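Local structure of peptidase M42 (Thaumarchaeota archaeon SCGC AB-539-E09, 5DS0) at residues 99-104 against 157-162; 112-117 against 136-141. The protein probably removes amino-terminal residues from peptides as a cobalt-bound metalloaminopeptidase of the M42 (TET) family, assembled from twelve subunits. One frame throughout, in Å; residues are numbered along the deposited sequence.

Interaction 1. Residues 99-104 against 157-162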
ATOM      1  N   GLN C  99      -3.557  30.710  13.857  1.00 30.94           N
ATOM      2  CA  GLN C  99      -3.390  32.087  13.397  1.00 31.48           C
ATOM      3  C   GLN C  99      -4.544  32.997  13.803  1.00 31.33           C
ATOM      4  O   GLN C  99      -5.676  32.559  13.877  1.00 30.52           O
ATOM      5  CB  GLN C  99      -3.246  32.119  11.885  1.00 31.54           C
ATOM      6  CG  GLN C  99      -2.013  31.404  11.359  1.00 31.95           C
ATOM      7  CD  GLN C  99      -0.752  32.243  11.403  1.00 32.32           C
ATOM      8  OE1 GLN C  99      -0.758  33.405  11.816  1.00 32.82           O
ATOM      9  NE2 GLN C  99       0.340  31.654  10.966  1.00 32.66           N
ATOM     10  N   ARG C 100      -4.230  34.263  14.074  1.00 31.73           N
ATOM     11  CA  ARG C 100      -5.230  35.229  14.489  1.00 31.88           C
ATOM     12  C   ARG C 100      -5.901  35.817  13.277  1.00 32.24           C
ATOM     13  O   ARG C 100      -5.253  36.173  12.295  1.00 32.03           O
ATOM     14  CB  ARG C 100      -4.601  36.366  15.263  1.00 32.46           C
ATOM     15  CG  ARG C 100      -3.920  35.966  16.560  1.00 33.40           C
ATOM     16  CD  ARG C 100      -2.862  36.995  16.865  1.00 34.25           C
ATOM     17  NE  ARG C 100      -2.241  36.874  18.178  1.00 35.91           N
ATOM     18  CZ  ARG C 100      -2.642  37.514  19.279  1.00 36.55           C
ATOM     19  NH1 ARG C 100      -3.734  38.264  19.254  1.00 37.21           N
ATOM     20  NH2 ARG C 100      -1.964  37.376  20.417  1.00 36.79           N
ATOM     21  N   VAL C 101      -7.213  35.952  13.362  1.00 32.89           N
ATOM     22  CA  VAL C 101      -7.982  36.573  12.313  1.00 33.01           C
ATOM     23  C   VAL C 101      -8.909  37.574  12.936  1.00 33.42           C
ATOM     24  O   VAL C 101      -9.092  37.599  14.151  1.00 33.74           O
ATOM     25  CB  VAL C 101      -8.812  35.544  11.519  1.00 33.43           C
ATOM     26  CG1 VAL C 101      -7.894  34.587  10.759  1.00 33.45           C
ATOM     27  CG2 VAL C 101      -9.766  34.770  12.425  1.00 33.24           C
ATOM     28  N   VAL C 102      -9.506  38.394  12.087  1.00 33.78           N
ATOM     29  CA  VAL C 102     -10.523  39.325  12.531  1.00 34.67           C
ATOM     30  C   VAL C 102     -11.676  39.349  11.523  1.00 34.91           C
ATOM     31  O   VAL C 102     -11.471  39.428  10.313  1.00 34.16           O
ATOM     32  CB  VAL C 102      -9.934  40.734  12.819  1.00 35.16           C
ATOM     33  CG1 VAL C 102      -9.027  41.206  11.706  1.00 35.10           C
ATOM     34  CG2 VAL C 102     -11.036  41.745  13.034  1.00 35.84           C
ATOM     35  N   VAL C 103     -12.885  39.294  12.067  1.00 35.43           N
ATOM     36  CA  VAL C 103     -14.106  39.217  11.307  1.00 36.31           C
ATOM     37  C   VAL C 103     -14.780  40.561  11.382  1.00 37.60           C
ATOM     38  O   VAL C 103     -14.880  41.129  12.467  1.00 38.54           O
ATOM     39  CB  VAL C 103     -15.068  38.212  11.954  1.00 36.43           C
ATOM     40  CG1 VAL C 103     -16.306  38.029  11.101  1.00 36.99           C
ATOM     41  CG2 VAL C 103     -14.389  36.875  12.172  1.00 36.10           C
ATOM     42  N   ARG C 104     -15.263  41.068  10.259  1.00 38.89           N
ATOM     43  CA  ARG C 104     -16.002  42.326  10.282  1.00 41.17           C
ATOM     44  C   ARG C 104     -17.500  42.077  10.296  1.00 42.17           C
ATOM     45  O   ARG C 104     -18.068  41.619   9.307  1.00 43.28           O
ATOM     46  CB  ARG C 104     -15.637  43.226   9.106  1.00 41.74           C
ATOM     47  CG  ARG C 104     -16.196  44.628   9.267  1.00 42.94           C
ATOM     48  CD  ARG C 104     -15.792  45.539   8.125  1.00 43.41           C
ATOM     49  NE  ARG C 104     -16.366  45.083   6.860  1.00 43.82           N
ATOM     50  CZ  ARG C 104     -15.968  45.487   5.656  1.00 43.77           C
ATOM     51  NH1 ARG C 104     -14.990  46.376   5.532  1.00 43.88           N
ATOM     52  NH2 ARG C 104     -16.553  44.997   4.570  1.00 44.13           N
ATOM     53  N   ASP C 157     -20.168  37.087   6.399  1.00 40.33           N
ATOM     54  CA  ASP C 157     -19.276  38.124   6.914  1.00 40.27           C
ATOM     55  C   ASP C 157     -17.810  37.861   6.543  1.00 38.73           C
ATOM     56  O   ASP C 157     -17.325  36.732   6.641  1.00 37.98           O
ATOM     57  CB  ASP C 157     -19.419  38.277   8.428  1.00 41.49           C
ATOM     58  CG  ASP C 157     -20.690  39.022   8.820  1.00 43.70           C
ATOM     59  OD1 ASP C 157     -21.493  39.370   7.921  1.00 44.96           O
ATOM     60  OD2 ASP C 157     -20.886  39.282  10.028  1.00 45.25           O
ATOM     61  N   PRO C 158     -17.098  38.916   6.106  1.00 37.85           N
ATOM     62  CA  PRO C 158     -15.702  38.801   5.662  1.00 36.48           C
ATOM     63  C   PRO C 158     -14.693  38.715   6.794  1.00 35.29           C
ATOM     64  O   PRO C 158     -14.929  39.221   7.886  1.00 34.87           O
ATOM     65  CB  PRO C 158     -15.484  40.087   4.877  1.00 36.48           C
ATOM     66  CG  PRO C 158     -16.376  41.071   5.538  1.00 37.40           C
ATOM     67  CD  PRO C 158     -17.596  40.297   5.962  1.00 38.08           C
ATOM     68  N   ILE C 159     -13.583  38.052   6.512  1.00 34.59           N
ATOM     69  CA  ILE C 159     -12.535  37.783   7.493  1.00 34.07           C
ATOM     70  C   ILE C 159     -11.166  38.046   6.886  1.00 33.36           C
ATOM     71  O   ILE C 159     -10.901  37.662   5.747  1.00 32.75           O
ATOM     72  CB  ILE C 159     -12.565  36.312   7.940  1.00 33.98           C
ATOM     73  CG1 ILE C 159     -13.994  35.884   8.291  1.00 34.45           C
ATOM     74  CG2 ILE C 159     -11.635  36.100   9.129  1.00 33.81           C
ATOM     75  CD1 ILE C 159     -14.141  34.408   8.588  1.00 34.66           C
ATOM     76  N   VAL C 160     -10.301  38.701   7.644  1.00 33.45           N
ATOM     77  CA  VAL C 160      -8.915  38.870   7.223  1.00 33.65           C
ATOM     78  C   VAL C 160      -7.946  38.401   8.281  1.00 33.71           C
ATOM     79  O   VAL C 160      -8.290  38.305   9.456  1.00 34.49           O
ATOM     80  CB  VAL C 160      -8.545  40.329   6.921  1.00 34.07           C
ATOM     81  CG1 VAL C 160      -9.345  40.848   5.741  1.00 34.63           C
ATOM     82  CG2 VAL C 160      -8.733  41.203   8.152  1.00 34.33           C
ATOM     83  N   PRO C 161      -6.714  38.123   7.863  1.00 33.53           N
ATOM     84  CA  PRO C 161      -5.657  37.868   8.818  1.00 33.53           C
ATOM     85  C   PRO C 161      -5.419  39.079   9.709  1.00 33.69           C
ATOM     86  O   PRO C 161      -5.587  40.207   9.261  1.00 33.61           O
ATOM     87  CB  PRO C 161      -4.427  37.626   7.923  1.00 33.51           C
ATOM     88  CG  PRO C 161      -4.969  37.245   6.594  1.00 33.47           C
ATOM     89  CD  PRO C 161      -6.250  38.001   6.469  1.00 33.67           C
ATOM     90  N   TRP C 162      -4.991  38.837  10.941  1.00 34.26           N
ATOM     91  CA  TRP C 162      -4.537  39.902  11.820  1.00 34.87           C
ATOM     92  C   TRP C 162      -3.027  39.939  11.793  1.00 33.91           C
ATOM     93  O   TRP C 162      -2.383  38.963  12.173  1.00 34.36           O
ATOM     94  CB  TRP C 162      -5.016  39.650  13.243  1.00 36.25           C
ATOM     95  CG  TRP C 162      -4.690  40.785  14.154  1.00 37.67           C
ATOM     96  CD1 TRP C 162      -5.429  41.932  14.339  1.00 38.26           C
ATOM     97  CD2 TRP C 162      -3.542  40.903  14.991  1.00 38.03           C
ATOM     98  NE1 TRP C 162      -4.798  42.746  15.238  1.00 39.05           N
ATOM     99  CE2 TRP C 162      -3.642  42.138  15.658  1.00 38.92           C
ATOM    100  CE3 TRP C 162      -2.438  40.081  15.247  1.00 38.25           C
ATOM    101  CZ2 TRP C 162      -2.672  42.576  16.569  1.00 39.33           C
ATOM    102  CZ3 TRP C 162      -1.477  40.508  16.156  1.00 38.33           C
ATOM    103  CH2 TRP C 162      -1.601  41.747  16.804  1.00 38.79           C
TER
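The closed six-stranded antiparallel barrel that M42 aminopeptidases carry beside their catalytic domain is completed here by strand 158-161, which pairs with strand 100-104. Four backbone bonds, all nearly straight at the hydrogen, tie the two. Val-102 and Val-160 form the hydrogen-bonded pair: Val-102 N gives to Val-160 O at 2.9 Å, nearly along the C=O axis, and Val-160 N returns to Val-102 O. Arg-104 N to Pro-158 O closes one end and Trp-162 N to Arg-100 O the other, the last from above the carbonyl plane. Pro-161 sits in a non-hydrogen-bonded pair, so its nitrogen is not needed; Pro-158, lacking an N-H for Arg-104 O, ends the ladder.

Branched aliphatic residues fit both faces. On the face of Val-103 and Ile-159 the side chains run alongside each other, Val-103 CG2 lying 4.0 Å from Ile-159 CG1, while Ile-159 CG2, anti to its backbone N, reaches Val-101 CB at 3.7 Å. Val-74 and Phe-72 of strand 71-77 add to this interior. An alanine in place of Val-103 would remove both methyls and would probably loosen the packing against Ile-159 and Val-74. On the other face Val-102 CG1 touches Val-160 CG2 at 3.6 Å.

Both arginines send their charge outside the pair: Arg-104 rests NH2 near Pro-158 CG while NH1 makes a salt bridge to Glu-25, and Arg-100 NH2 bonds to Ser-163 and Pro-164 of the second subunit. Arg-100, extended from CG to NE, lies alongside Trp-162, its CD 3.5 Å from Trp-162 CE3.

Interaction 2. Residues 112-117 against 136-141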
ATOM      1  N   GLY C 112     -10.579  36.472  16.503  1.00 37.25           N
ATOM      2  CA  GLY C 112     -10.640  35.033  16.654  1.00 36.62           C
ATOM      3  C   GLY C 112      -9.356  34.328  16.248  1.00 36.46           C
ATOM      4  O   GLY C 112      -8.378  34.961  15.823  1.00 35.98           O
ATOM      5  N   ILE C 113      -9.373  33.009  16.394  1.00 36.07           N
ATOM      6  CA  ILE C 113      -8.216  32.182  16.168  1.00 35.78           C
ATOM      7  C   ILE C 113      -8.623  31.005  15.317  1.00 35.77           C
ATOM      8  O   ILE C 113      -9.620  30.365  15.600  1.00 35.28           O
ATOM      9  CB  ILE C 113      -7.699  31.614  17.484  1.00 36.19           C
ATOM     10  CG1 ILE C 113      -7.336  32.734  18.448  1.00 36.58           C
ATOM     11  CG2 ILE C 113      -6.467  30.759  17.244  1.00 36.58           C
ATOM     12  CD1 ILE C 113      -7.182  32.261  19.877  1.00 37.41           C
ATOM     13  N   ILE C 114      -7.836  30.693  14.292  1.00 36.40           N
ATOM     14  CA  ILE C 114      -8.104  29.509  13.485  1.00 36.48           C
ATOM     15  C   ILE C 114      -7.712  28.276  14.292  1.00 38.04           C
ATOM     16  O   ILE C 114      -6.601  28.198  14.839  1.00 39.10           O
ATOM     17  CB  ILE C 114      -7.342  29.539  12.164  1.00 36.18           C
ATOM     18  CG1 ILE C 114      -7.781  30.748  11.337  1.00 36.11           C
ATOM     19  CG2 ILE C 114      -7.609  28.270  11.381  1.00 36.32           C
ATOM     20  CD1 ILE C 114      -7.018  30.930  10.035  1.00 35.83           C
ATOM     21  N   ALA C 115      -8.633  27.330  14.399  1.00 39.67           N
ATOM     22  CA  ALA C 115      -8.433  26.167  15.261  1.00 42.42           C
ATOM     23  C   ALA C 115      -8.954  24.899  14.634  1.00 44.51           C
ATOM     24  O   ALA C 115      -9.697  24.932  13.650  1.00 43.85           O
ATOM     25  CB  ALA C 115      -9.118  26.385  16.594  1.00 42.76           C
ATOM     26  N   SER C 116      -8.531  23.778  15.203  1.00 48.22           N
ATOM     27  CA  SER C 116      -9.054  22.474  14.813  1.00 51.95           C
ATOM     28  C   SER C 116      -9.249  21.634  16.054  1.00 57.41           C
ATOM     29  O   SER C 116      -8.958  22.074  17.163  1.00 60.07           O
ATOM     30  CB  SER C 116      -8.092  21.764  13.869  1.00 51.23           C
ATOM     31  OG  SER C 116      -6.935  21.329  14.556  1.00 50.87           O
ATOM     32  N   LYS C 117      -9.738  20.418  15.865  1.00 63.01           N
ATOM     33  CA  LYS C 117      -9.707  19.439  16.938  1.00 67.55           C
ATOM     34  C   LYS C 117      -8.254  19.194  17.325  1.00 65.36           C
ATOM     35  O   LYS C 117      -7.415  19.010  16.439  1.00 62.68           O
ATOM     36  CB  LYS C 117     -10.347  18.123  16.503  1.00 74.26           C
ATOM     37  CG  LYS C 117     -11.856  18.102  16.665  1.00 80.53           C
ATOM     38  CD  LYS C 117     -12.441  16.783  16.174  1.00 86.47           C
ATOM     39  CE  LYS C 117     -12.598  16.762  14.654  1.00 86.05           C
ATOM     40  NZ  LYS C 117     -13.121  15.453  14.191  1.00 86.33           N
HETATM   41  N   MSE C 136     -11.338  22.960   9.713  1.00 43.46           N
HETATM   42  CA  MSE C 136     -10.913  23.988  10.659  1.00 42.10           C
HETATM   43  C   MSE C 136     -12.083  24.866  10.981  1.00 41.75           C
HETATM   44  O   MSE C 136     -13.118  24.794  10.328  1.00 41.71           O
HETATM   45  CB  MSE C 136      -9.812  24.840  10.054  1.00 40.95           C
HETATM   46  CG  MSE C 136      -8.538  24.046   9.854  1.00 40.42           C
HETATM   47 SE   MSE C 136      -7.136  25.213   9.087  0.76 40.21          SE
HETATM   48  CE  MSE C 136      -5.899  23.770   8.568  1.00 39.72           C
ATOM     49  N   PHE C 137     -11.941  25.689  12.013  1.00 40.89           N
ATOM     50  CA  PHE C 137     -12.925  26.720  12.306  1.00 41.62           C
ATOM     51  C   PHE C 137     -12.262  27.840  13.050  1.00 40.38           C
ATOM     52  O   PHE C 137     -11.087  27.775  13.364  1.00 41.29           O
ATOM     53  CB  PHE C 137     -14.100  26.169  13.115  1.00 43.83           C
ATOM     54  CG  PHE C 137     -13.721  25.066  13.978  1.00 45.82           C
ATOM     55  CD1 PHE C 137     -13.008  25.324  15.130  1.00 46.78           C
ATOM     56  CD2 PHE C 137     -14.017  23.753  13.612  1.00 48.78           C
ATOM     57  CE1 PHE C 137     -12.591  24.291  15.944  1.00 49.47           C
ATOM     58  CE2 PHE C 137     -13.597  22.700  14.407  1.00 50.87           C
ATOM     59  CZ  PHE C 137     -12.882  22.972  15.583  1.00 51.40           C
ATOM     60  N   ILE C 138     -13.037  28.871  13.335  1.00 39.28           N
ATOM     61  CA  ILE C 138     -12.542  30.041  13.996  1.00 37.30           C
ATOM     62  C   ILE C 138     -13.179  30.105  15.357  1.00 37.52           C
ATOM     63  O   ILE C 138     -14.402  30.022  15.499  1.00 38.07           O
ATOM     64  CB  ILE C 138     -12.843  31.290  13.157  1.00 36.52           C
ATOM     65  CG1 ILE C 138     -11.947  31.271  11.922  1.00 36.00           C
ATOM     66  CG2 ILE C 138     -12.594  32.564  13.937  1.00 35.95           C
ATOM     67  CD1 ILE C 138     -12.526  32.021  10.761  1.00 35.99           C
ATOM     68  N   ASP C 139     -12.321  30.275  16.350  1.00 37.43           N
ATOM     69  CA  ASP C 139     -12.717  30.386  17.731  1.00 37.68           C
ATOM     70  C   ASP C 139     -12.687  31.847  18.076  1.00 37.32           C
ATOM     71  O   ASP C 139     -11.640  32.482  17.987  1.00 36.52           O
ATOM     72  CB  ASP C 139     -11.725  29.626  18.603  1.00 38.11           C
ATOM     73  CG  ASP C 139     -12.120  29.601  20.061  1.00 39.36           C
ATOM     74  OD1 ASP C 139     -13.072  30.311  20.458  1.00 41.62           O
ATOM     75  OD2 ASP C 139     -11.477  28.855  20.825  1.00 39.56           O
ATOM     76  N   ILE C 140     -13.832  32.379  18.495  1.00 37.83           N
ATOM     77  CA  ILE C 140     -13.921  33.792  18.873  1.00 37.83           C
ATOM     78  C   ILE C 140     -14.165  33.968  20.373  1.00 38.45           C
ATOM     79  O   ILE C 140     -14.538  35.055  20.816  1.00 38.79           O
ATOM     80  CB  ILE C 140     -15.006  34.535  18.069  1.00 37.45           C
ATOM     81  CG1 ILE C 140     -16.375  33.888  18.289  1.00 38.32           C
ATOM     82  CG2 ILE C 140     -14.661  34.521  16.596  1.00 36.64           C
ATOM     83  CD1 ILE C 140     -17.540  34.747  17.853  1.00 38.15           C
ATOM     84  N   GLY C 141     -13.928  32.911  21.144  1.00 38.88           N
ATOM     85  CA  GLY C 141     -14.036  32.969  22.596  1.00 39.96           C
ATOM     86  C   GLY C 141     -15.458  32.810  23.077  1.00 41.29           C
ATOM     87  O   GLY C 141     -15.763  33.090  24.241  1.00 41.12           O
TER
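Strands 112-115 and 137-139 are antiparallel neighbours in the closed barrel, and their backbones supply all the hydrogen bonds between them. Ile-113 and Asp-139 exchange two, as do Ala-115 and Phe-137. Asp-139 N to Ile-113 O, 2.8 Å, is almost straight at 175°, whereas Ile-113 N to Asp-139 O is more bent at 146°. Glycine suits the start of strand 112-115, because a CB on Gly-112 would point at strand 137-139 and run into Asp-139 O and the CG2 methyls of Ile-138 and Ile-140.

Apolar contacts are split by face. Ile-114 shares one with Ile-138, and its CG2 also meets the selenium of selenomethionine Met-136 (SE) at 3.9 Å. On the other, the carbonyl O of Ala-115 lies over one face of the Phe-137 ring, offset toward the rim, while the small CB of Ala-115 meets the ring at CE1, 4.1 Å away.

Asp-139 carries the polar side-chain bonds to the second subunit, OD1 in a salt bridge with Arg-322 and OD2 bonded to His-323, both of that subunit. Within its own chain OD1 also closes an Asx turn, accepting Gly-141 N at 2.8 Å.

Interactions 1 and 2 are two seams of one barrel, their centres 11 Å apart, separated by the pairing of strands 100-105 and 108-115. Val-101 N and Gly-112 O, 2.9 Å apart, and Gln-99 O and Ile-114 N, also 2.9 Å apart, are probable hydrogen bonds between them. Their apolar faces merge inside the barrel, where Ile-159 CD1 meets Ile-138 CD1 at 3.6 Å and Val-101 CG1 meets Ile-114 CD1 at 3.8 Å. Interaction 1 lies nearer the catalytic domain: the side chain of Pro-161 is about 12 Å from a bound cobalt ion. Both contacts touch the second subunit, through Arg-100 in one and Asp-139 in the other, so the barrel also takes part in assembly.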